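Local coordinates for protein dioxygenase (PDB 5V2D) that probably cleaves the central double bond of lignostilbenes with molecular oxygen, at a non-haem iron centre in a carotenoid oxygenase-type beta-propeller, at residues L152-D157 against A183-H188; F201-K206 against A235-D240; G209-V214 against W229-Y234. One frame throughout, in Å; residues are numbered along the deposited sequence.

Interaction 1: residues L152-D157 against A183-H188; sequences LALKED and ATFTAH. With FE (Fe (III) ion), chain E.
A187 lies against L154, its CA 3.7 Å from L154 CB, and the next residue, H188, puts NE2 on the iron at 2.1 Å. L154 has CG beside the backbone N (chi1 -54°), and a chi2 of 122° then turns branch CD2 to the rim of the F185 ring, 3.7 Å from F185 CD2 and near the ring plane. The same methyl is 3.3 Å from T186 O, a buried carbonyl oxygen with no polar partner in the model. No direct hydrogen bond spans the two segments. The backbones meet in a nearly straight CA-H...O contact, E156 CA to F185 O at 3.3 Å (172° at the hydrogen). Two waters add bridges, one backbone to backbone between K155 N and F185 O, the other accepting from A187 N and donating to the E156 side chain at OE1 (2.7 Å). Behind the metal ligand, T186 OG1 takes the H188 N-H at 2.8 Å in an ST turn, which fixes the backbone just where the histidine leaves it. E156, extended beyond CG, reaches on: OE1 also bonds H239 ND1, on a second iron ligand, and OE2 bonds Y203 OH. With both carboxylate oxygens engaged, E156 is well placed to set the rotation of the H239 imidazole and, through water, to steady the backbone leading to H188; such a second-shell glutamate is a feature of carotenoid cleavage oxygenases.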
loop_
_atom_site.group_PDB
_atom_site.type_symbol
_atom_site.label_atom_id
_atom_site.label_comp_id
_atom_site.label_asym_id
_atom_site.label_seq_id
_atom_site.Cartn_x
_atom_site.Cartn_y
_atom_site.Cartn_z
ATOM N N LEU A 152 -13.618 -3.275 -0.373
ATOM C CA LEU A 152 -13.338 -1.846 -0.536
ATOM C C LEU A 152 -12.021 -1.687 -1.273
ATOM O O LEU A 152 -11.026 -2.325 -0.895
ATOM C CB LEU A 152 -13.208 -1.174 0.783
ATOM C CG LEU A 152 -14.530 -1.150 1.593
ATOM C CD1 LEU A 152 -14.224 -0.442 2.910
ATOM C CD2 LEU A 152 -15.686 -0.548 0.816
ATOM N N ALA A 153 -12.043 -0.957 -2.341
ATOM C CA ALA A 153 -10.855 -0.518 -3.071
ATOM C C ALA A 153 -10.620 0.925 -2.683
ATOM O O ALA A 153 -11.506 1.802 -2.810
ATOM C CB ALA A 153 -11.050 -0.613 -4.578
ATOM N N LEU A 154 -9.448 1.183 -2.125
ATOM C CA LEU A 154 -9.187 2.410 -1.403
ATOM C C LEU A 154 -8.044 3.229 -2.045
ATOM O O LEU A 154 -7.034 2.688 -2.510
ATOM C CB LEU A 154 -8.814 2.114 0.007
ATOM C CG LEU A 154 -9.821 1.250 0.774
ATOM C CD1 LEU A 154 -9.105 -0.026 1.277
ATOM C CD2 LEU A 154 -10.338 2.042 1.960
ATOM N N LYS A 155 -8.187 4.540 -1.912
ATOM C CA LYS A 155 -7.126 5.431 -2.182
ATOM C C LYS A 155 -7.361 6.719 -1.371
ATOM O O LYS A 155 -8.440 7.190 -1.292
ATOM C CB LYS A 155 -7.224 5.687 -3.627
ATOM C CG LYS A 155 -6.595 6.838 -4.201
ATOM C CD LYS A 155 -5.254 6.771 -4.345
ATOM C CE LYS A 155 -4.884 7.602 -5.590
ATOM N NZ LYS A 155 -3.380 7.375 -5.589
ATOM N N GLU A 156 -6.290 7.225 -0.810
ATOM C CA GLU A 156 -6.347 8.169 0.299
ATOM C C GLU A 156 -6.801 9.578 -0.062
ATOM O O GLU A 156 -6.875 10.443 0.823
ATOM C CB GLU A 156 -4.989 8.247 1.016
ATOM C CG GLU A 156 -3.873 8.928 0.169
ATOM C CD GLU A 156 -2.479 8.514 0.677
ATOM O OE1 GLU A 156 -2.227 7.290 0.785
ATOM O OE2 GLU A 156 -1.638 9.406 0.977
ATOM N N ASP A 157 -7.116 9.824 -1.318
ATOM C CA ASP A 157 -7.640 11.136 -1.785
ATOM C C ASP A 157 -9.149 11.177 -1.831
ATOM O O ASP A 157 -9.707 12.172 -2.220
ATOM C CB ASP A 157 -7.082 11.522 -3.158
ATOM C CG ASP A 157 -7.474 10.580 -4.264
ATOM O OD1 ASP A 157 -7.999 9.453 -3.980
ATOM O OD2 ASP A 157 -7.211 10.959 -5.482
ATOM N N ALA A 183 -13.479 14.494 3.664
ATOM C CA ALA A 183 -13.313 14.546 2.203
ATOM C C ALA A 183 -12.564 13.333 1.684
ATOM O O ALA A 183 -12.683 13.036 0.522
ATOM C CB ALA A 183 -12.563 15.836 1.791
ATOM N N THR A 184 -11.796 12.649 2.537
ATOM C CA THR A 184 -10.948 11.505 2.114
ATOM C C THR A 184 -11.091 10.353 3.087
ATOM O O THR A 184 -11.686 10.523 4.160
ATOM C CB THR A 184 -9.475 11.935 2.110
ATOM O OG1 THR A 184 -9.069 12.218 3.457
ATOM C CG2 THR A 184 -9.265 13.196 1.249
ATOM N N PHE A 185 -10.522 9.203 2.732
ATOM C CA PHE A 185 -10.474 8.042 3.621
ATOM C C PHE A 185 -9.197 7.288 3.345
ATOM O O PHE A 185 -8.855 7.114 2.172
ATOM C CB PHE A 185 -11.698 7.226 3.317
ATOM C CG PHE A 185 -11.998 6.150 4.313
ATOM C CD1 PHE A 185 -12.816 6.395 5.417
ATOM C CD2 PHE A 185 -11.500 4.854 4.133
ATOM C CE1 PHE A 185 -13.119 5.385 6.296
ATOM C CE2 PHE A 185 -11.816 3.858 5.017
ATOM C CZ PHE A 185 -12.640 4.124 6.107
ATOM N N THR A 186 -8.501 6.835 4.360
ATOM C CA THR A 186 -7.183 6.211 4.169
ATOM C C THR A 186 -7.230 5.013 3.262
ATOM O O THR A 186 -8.262 4.308 3.203
ATOM C CB THR A 186 -6.587 5.784 5.538
ATOM O OG1 THR A 186 -5.258 5.353 5.390
ATOM C CG2 THR A 186 -7.391 4.730 6.190
ATOM N N ALA A 187 -6.102 4.713 2.626
ATOM C CA ALA A 187 -5.934 3.406 1.978
ATOM C C ALA A 187 -5.237 2.421 2.932
ATOM O O ALA A 187 -4.953 1.312 2.519
ATOM C CB ALA A 187 -5.136 3.578 0.697
ATOM N N HIS A 188 -4.965 2.789 4.186
ATOM C CA HIS A 188 -4.381 1.861 5.137
ATOM C C HIS A 188 -5.235 1.618 6.392
ATOM O O HIS A 188 -4.724 1.743 7.498
ATOM C CB HIS A 188 -2.972 2.274 5.491
ATOM C CG HIS A 188 -2.004 1.844 4.447
ATOM N ND1 HIS A 188 -1.723 0.512 4.284
ATOM C CD2 HIS A 188 -1.302 2.510 3.504
ATOM C CE1 HIS A 188 -0.892 0.381 3.246
ATOM N NE2 HIS A 188 -0.588 1.578 2.789
HETATM FE FE FE E . 0.818 1.950 1.237
HETATM O O HOH W 1 -10.377 5.335 0.199
HETATM O O HOH W 2 -3.321 5.851 2.774
HETATM O O HOH W 3 1.608 2.356 -0.625
#

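Interaction 2: residues F201-K206 against A235-D240; sequences FSYEAK and AAMVHD. With FE (Fe (III) ion), chain E.
The Y203 ring lies flat against the backbone of M237 and V238, where one blade of the seven-bladed propeller hands over to the next. V238 N stands over the middle of one ring face, 3.5 Å above its plane, and M237 CA makes an off-centre CH-pi contact with the same ring, 4.2 Å from the centroid. Two carbonyl oxygens approach different flanks of the ring: A236 O lies 3.3 Å from Y203 CD2, and V238 O is 3.1 Å from Y203 CE1. V238 O meets F201 differently, at the ring edge and in its plane, 3.3 Å from F201 CE1, an approach suited to the slightly positive ring hydrogens. F201 and Y203 alternate with S202 along strand 198-203, and each has CG between backbone N and carbonyl carbon (chi1 73° and 75°), which swings both rings to the passing loop. Between them the V238 side chain packs, with CG1 3.5 Å from F201 CE1 and CB against Y203 CD1. No hydrogen bond crosses between the two segments; what joins them is the packing of the two rings on V238 and the loop backbone. The phenol end of Y203, besides its bond to E156, is held by R124, while D240 forms a salt bridge with K190. One residue past V238, H239 turns away from the strand and sets its NE2 2.1 Å from the iron.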
loop_
_atom_site.group_PDB
_atom_site.type_symbol
_atom_site.label_atom_id
_atom_site.label_comp_id
_atom_site.label_asym_id
_atom_site.label_seq_id
_atom_site.Cartn_x
_atom_site.Cartn_y
_atom_site.Cartn_z
ATOM N N PHE A 201 -8.831 6.277 9.137
ATOM C CA PHE A 201 -8.560 7.681 9.415
ATOM C C PHE A 201 -8.633 8.461 8.119
ATOM O O PHE A 201 -8.736 7.864 7.029
ATOM C CB PHE A 201 -7.231 7.866 10.128
ATOM C CG PHE A 201 -6.037 7.651 9.250
ATOM C CD1 PHE A 201 -5.427 8.759 8.558
ATOM C CD2 PHE A 201 -5.501 6.402 9.066
ATOM C CE1 PHE A 201 -4.373 8.541 7.704
ATOM C CE2 PHE A 201 -4.404 6.203 8.212
ATOM C CZ PHE A 201 -3.834 7.255 7.544
ATOM N N SER A 202 -8.555 9.786 8.220
ATOM C CA SER A 202 -8.516 10.688 7.044
ATOM C C SER A 202 -7.544 11.851 7.321
ATOM O O SER A 202 -7.494 12.341 8.470
ATOM C CB SER A 202 -9.912 11.235 6.803
ATOM O OG SER A 202 -9.862 12.367 5.931
ATOM N N TYR A 203 -6.703 12.215 6.352
ATOM C CA TYR A 203 -5.944 13.459 6.406
ATOM C C TYR A 203 -6.406 14.339 5.220
ATOM O O TYR A 203 -7.095 13.860 4.305
ATOM C CB TYR A 203 -4.423 13.277 6.467
ATOM C CG TYR A 203 -3.794 12.881 5.148
ATOM C CD1 TYR A 203 -3.770 11.531 4.752
ATOM C CD2 TYR A 203 -3.235 13.817 4.339
ATOM C CE1 TYR A 203 -3.205 11.137 3.577
ATOM C CE2 TYR A 203 -2.657 13.473 3.106
ATOM C CZ TYR A 203 -2.633 12.153 2.725
ATOM O OH TYR A 203 -2.018 11.818 1.519
ATOM N N GLU A 204 -6.051 15.621 5.252
ATOM C CA GLU A 204 -6.691 16.629 4.415
ATOM C C GLU A 204 -8.196 16.465 4.448
ATOM O O GLU A 204 -8.926 16.461 3.432
ATOM C CB GLU A 204 -6.131 16.587 2.981
ATOM C CG GLU A 204 -4.668 17.102 2.911
ATOM C CD GLU A 204 -4.178 17.157 1.465
ATOM O OE1 GLU A 204 -4.672 17.981 0.649
ATOM O OE2 GLU A 204 -3.279 16.337 1.138
ATOM N N ALA A 205 -8.689 16.294 5.656
ATOM C CA ALA A 205 -10.027 15.750 5.862
ATOM C C ALA A 205 -11.132 16.748 5.549
ATOM O O ALA A 205 -12.312 16.336 5.444
ATOM C CB ALA A 205 -10.170 15.257 7.260
ATOM N N LYS A 206 -10.787 18.038 5.425
ATOM C CA LYS A 206 -11.783 19.020 4.950
ATOM C C LYS A 206 -11.428 19.649 3.644
ATOM O O LYS A 206 -11.943 20.730 3.339
ATOM C CB LYS A 206 -11.948 20.115 6.024
ATOM C CG LYS A 206 -12.509 19.535 7.289
ATOM C CD LYS A 206 -12.817 20.638 8.291
ATOM C CE LYS A 206 -13.617 20.024 9.440
ATOM N NZ LYS A 206 -13.737 21.029 10.519
ATOM N N ALA A 235 -0.582 20.726 7.015
ATOM C CA ALA A 235 -1.069 19.627 6.173
ATOM C C ALA A 235 0.102 18.823 5.651
ATOM O O ALA A 235 0.967 19.327 4.927
ATOM C CB ALA A 235 -1.924 20.135 5.018
ATOM N N ALA A 236 0.105 17.524 5.987
ATOM C CA ALA A 236 1.140 16.640 5.552
ATOM C C ALA A 236 0.602 15.275 5.213
ATOM O O ALA A 236 -0.463 14.860 5.743
ATOM C CB ALA A 236 2.189 16.504 6.649
ATOM N N MET A 237 1.403 14.526 4.454
ATOM C CA MET A 237 0.984 13.140 4.072
ATOM C C MET A 237 0.924 12.267 5.324
ATOM O O MET A 237 1.904 12.174 6.086
ATOM C CB MET A 237 1.950 12.516 3.097
ATOM C CG MET A 237 1.501 11.106 2.640
ATOM S SD MET A 237 2.690 10.279 1.539
ATOM C CE MET A 237 2.190 11.105 0.073
ATOM N N VAL A 238 -0.208 11.606 5.522
ATOM C CA VAL A 238 -0.316 10.525 6.505
ATOM C C VAL A 238 -0.748 9.294 5.715
ATOM O O VAL A 238 -1.993 9.053 5.471
ATOM C CB VAL A 238 -1.302 10.824 7.617
ATOM C CG1 VAL A 238 -1.213 9.744 8.695
ATOM C CG2 VAL A 238 -0.979 12.154 8.280
ATOM N N HIS A 239 0.259 8.518 5.306
ATOM C CA HIS A 239 -0.031 7.402 4.388
ATOM C C HIS A 239 -0.619 6.201 5.143
ATOM O O HIS A 239 -1.623 5.606 4.737
ATOM C CB HIS A 239 1.195 7.046 3.521
ATOM C CG HIS A 239 0.931 5.909 2.570
ATOM N ND1 HIS A 239 -0.015 5.995 1.566
ATOM C CD2 HIS A 239 1.381 4.629 2.573
ATOM C CE1 HIS A 239 -0.055 4.846 0.914
ATOM N NE2 HIS A 239 0.762 4.000 1.523
ATOM N N ASP A 240 0.096 5.782 6.196
ATOM C CA ASP A 240 -0.255 4.610 6.984
ATOM C C ASP A 240 -0.429 5.090 8.410
ATOM O O ASP A 240 -0.146 6.231 8.722
ATOM C CB ASP A 240 0.860 3.563 6.811
ATOM C CG ASP A 240 0.422 2.119 7.127
ATOM O OD1 ASP A 240 -0.646 1.920 7.783
ATOM O OD2 ASP A 240 1.206 1.178 6.766
HETATM FE FE FE E . 0.818 1.950 1.237
HETATM O O HOH W 3 1.608 2.356 -0.625
#

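Interaction 3: residues G209-V214 against W229-Y234; sequences GTPDLV and WFQAPY
V214 lays its two methyls on one face of the W229 indole across the antiparallel hairpin of strands 212-218 and 224-231, the outer pair of a four-stranded propeller blade. V214 CG1 stands over the five-membered ring, 3.4 Å from its centroid and only 6° off the normal, while CG2 rests on the benzo half, 3.5 Å from W229 CE3. The forked side chain thus straddles both rings of a single indole face. An alanine in place of W229 would probably strip this lid from V214, leave both its methyls without their aromatic cover, and deprive E227 of the indole N-H it binds. On the opposite face of the sheet the match recurs in another form: L213 CB sits over the F230 ring, 3.9 Å from its centroid, and CD1 runs on past F230 CE1. The leucine tip then rests against the A232 methyl, L213 CD1 to A232 CB 3.9 Å. F250 meets F230 edge-to-face, closing this side against the neighbouring blade. L213 and F230 form the hydrogen-bonded pair, bonded both ways through their backbones, and A232 N to P211 O adds a third bond of 2.8 Å just beyond the strands. On the W229 face, D212 and Q231 point the same way, with carboxylate and amide planes 81° apart. Q231 NE2 reaches D212 OD2 from above the carboxylate plane at 2.8 Å, in a bent bond (145°), and the ring of P211 lies alongside the glutamine. One water, at the edge of the indole, donates both to D212 OD2 at 2.7 Å and to F230 O.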
loop_
_atom_site.group_PDB
_atom_site.type_symbol
_atom_site.label_atom_id
_atom_site.label_comp_id
_atom_site.label_asym_id
_atom_site.label_seq_id
_atom_site.Cartn_x
_atom_site.Cartn_y
_atom_site.Cartn_z
ATOM N N GLY A 209 -5.150 20.712 1.240
ATOM C CA GLY A 209 -4.313 21.572 2.076
ATOM C C GLY A 209 -4.805 21.763 3.484
ATOM O O GLY A 209 -4.134 22.423 4.239
ATOM N N THR A 210 -5.934 21.181 3.872
ATOM C CA THR A 210 -6.392 21.336 5.240
ATOM C C THR A 210 -5.567 20.502 6.248
ATOM O O THR A 210 -5.145 19.397 5.947
ATOM C CB THR A 210 -7.905 21.044 5.403
ATOM O OG1 THR A 210 -8.244 19.705 4.940
ATOM C CG2 THR A 210 -8.710 22.042 4.621
ATOM N N PRO A 211 -5.371 21.028 7.463
ATOM C CA PRO A 211 -4.657 20.335 8.500
ATOM C C PRO A 211 -5.511 19.355 9.324
ATOM O O PRO A 211 -4.980 18.758 10.279
ATOM C CB PRO A 211 -4.210 21.487 9.435
ATOM C CG PRO A 211 -5.331 22.481 9.323
ATOM C CD PRO A 211 -5.756 22.421 7.873
ATOM N N ASP A 212 -6.780 19.178 8.966
ATOM C CA ASP A 212 -7.661 18.337 9.734
ATOM C C ASP A 212 -7.292 16.848 9.570
ATOM O O ASP A 212 -7.021 16.379 8.442
ATOM C CB ASP A 212 -9.085 18.527 9.288
ATOM C CG ASP A 212 -9.525 20.003 9.427
ATOM O OD1 ASP A 212 -9.220 20.767 8.486
ATOM O OD2 ASP A 212 -10.017 20.396 10.522
ATOM N N LEU A 213 -7.327 16.147 10.703
ATOM C CA LEU A 213 -7.080 14.715 10.814
ATOM C C LEU A 213 -8.239 14.124 11.535
ATOM O O LEU A 213 -8.769 14.728 12.467
ATOM C CB LEU A 213 -5.850 14.476 11.658
ATOM C CG LEU A 213 -4.554 15.018 11.075
ATOM C CD1 LEU A 213 -3.392 14.649 11.977
ATOM C CD2 LEU A 213 -4.251 14.406 9.735
ATOM N N VAL A 214 -8.667 12.927 11.165
ATOM C CA VAL A 214 -9.772 12.270 11.866
ATOM C C VAL A 214 -9.485 10.808 12.029
ATOM O O VAL A 214 -9.101 10.177 11.009
ATOM C CB VAL A 214 -11.099 12.250 11.054
ATOM C CG1 VAL A 214 -12.300 12.022 11.939
ATOM C CG2 VAL A 214 -11.213 13.341 10.086
ATOM N N TRP A 229 -11.952 14.063 15.636
ATOM C CA TRP A 229 -11.469 15.106 14.719
ATOM C C TRP A 229 -10.482 15.979 15.458
ATOM O O TRP A 229 -10.761 16.388 16.570
ATOM C CB TRP A 229 -12.624 16.002 14.266
ATOM C CG TRP A 229 -13.578 15.277 13.356
ATOM C CD1 TRP A 229 -14.511 14.354 13.724
ATOM C CD2 TRP A 229 -13.693 15.427 11.925
ATOM N NE1 TRP A 229 -15.184 13.906 12.630
ATOM C CE2 TRP A 229 -14.745 14.582 11.510
ATOM C CE3 TRP A 229 -13.040 16.217 10.985
ATOM C CZ2 TRP A 229 -15.124 14.446 10.179
ATOM C CZ3 TRP A 229 -13.435 16.114 9.661
ATOM C CH2 TRP A 229 -14.472 15.228 9.259
ATOM N N PHE A 230 -9.344 16.279 14.854
ATOM C CA PHE A 230 -8.404 17.214 15.449
ATOM C C PHE A 230 -7.592 17.843 14.342
ATOM O O PHE A 230 -7.918 17.631 13.164
ATOM C CB PHE A 230 -7.541 16.503 16.490
ATOM C CG PHE A 230 -6.667 15.360 15.970
ATOM C CD1 PHE A 230 -5.302 15.536 15.850
ATOM C CD2 PHE A 230 -7.219 14.103 15.713
ATOM C CE1 PHE A 230 -4.460 14.481 15.451
ATOM C CE2 PHE A 230 -6.423 13.061 15.250
ATOM C CZ PHE A 230 -5.019 13.253 15.138
ATOM N N GLN A 231 -6.581 18.644 14.680
ATOM C CA GLN A 231 -5.817 19.316 13.670
ATOM C C GLN A 231 -4.338 19.139 13.874
ATOM O O GLN A 231 -3.806 19.192 14.996
ATOM C CB GLN A 231 -6.153 20.803 13.673
ATOM C CG GLN A 231 -7.611 21.059 13.324
ATOM C CD GLN A 231 -7.765 22.361 12.664
ATOM O OE1 GLN A 231 -6.959 23.280 12.860
ATOM N NE2 GLN A 231 -8.779 22.474 11.855
ATOM N N ALA A 232 -3.641 18.940 12.774
ATOM C CA ALA A 232 -2.200 18.936 12.767
ATOM C C ALA A 232 -1.723 20.382 12.675
ATOM O O ALA A 232 -2.492 21.260 12.267
ATOM C CB ALA A 232 -1.705 18.184 11.544
ATOM N N PRO A 233 -0.433 20.616 12.955
ATOM C CA PRO A 233 0.118 21.970 12.843
ATOM C C PRO A 233 0.329 22.384 11.396
ATOM O O PRO A 233 0.533 23.547 11.152
ATOM C CB PRO A 233 1.430 21.894 13.631
ATOM C CG PRO A 233 1.822 20.436 13.582
ATOM C CD PRO A 233 0.511 19.687 13.629
ATOM N N TYR A 234 0.232 21.475 10.429
ATOM C CA TYR A 234 0.312 21.809 9.028
ATOM C C TYR A 234 -0.243 20.569 8.277
ATOM O O TYR A 234 -0.362 19.498 8.874
ATOM C CB TYR A 234 1.756 22.089 8.607
ATOM C CG TYR A 234 2.763 21.049 9.091
ATOM C CD1 TYR A 234 3.520 21.278 10.241
ATOM C CD2 TYR A 234 2.987 19.892 8.403
ATOM C CE1 TYR A 234 4.429 20.341 10.721
ATOM C CE2 TYR A 234 3.920 18.933 8.870
ATOM C CZ TYR A 234 4.657 19.153 10.017
ATOM O OH TYR A 234 5.577 18.208 10.485
HETATM O O HOH W 4 -10.458 18.454 12.414
#

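Overall arrangement
Following the chain, 152-157 runs off the end of the second strand of one blade; after that blade's last two strands the chain comes back at 183-188, on the way to the next blade, and closes interaction 1. Interaction 2 opens only after that, at 201-206. Within its span the chain turns into the hairpin of interaction 3, closed by 229-234, before 235-240 completes interaction 2. Thus interaction 3 nests in interaction 2, interaction 1 precedes both, and none cross. Neighbouring strands 198-203 and 212-218 join interactions 2 and 3 in one sheet. Interactions 1 and 2 meet at the iron, tying two successive blades, and the loop leading to a third, to the metal centre.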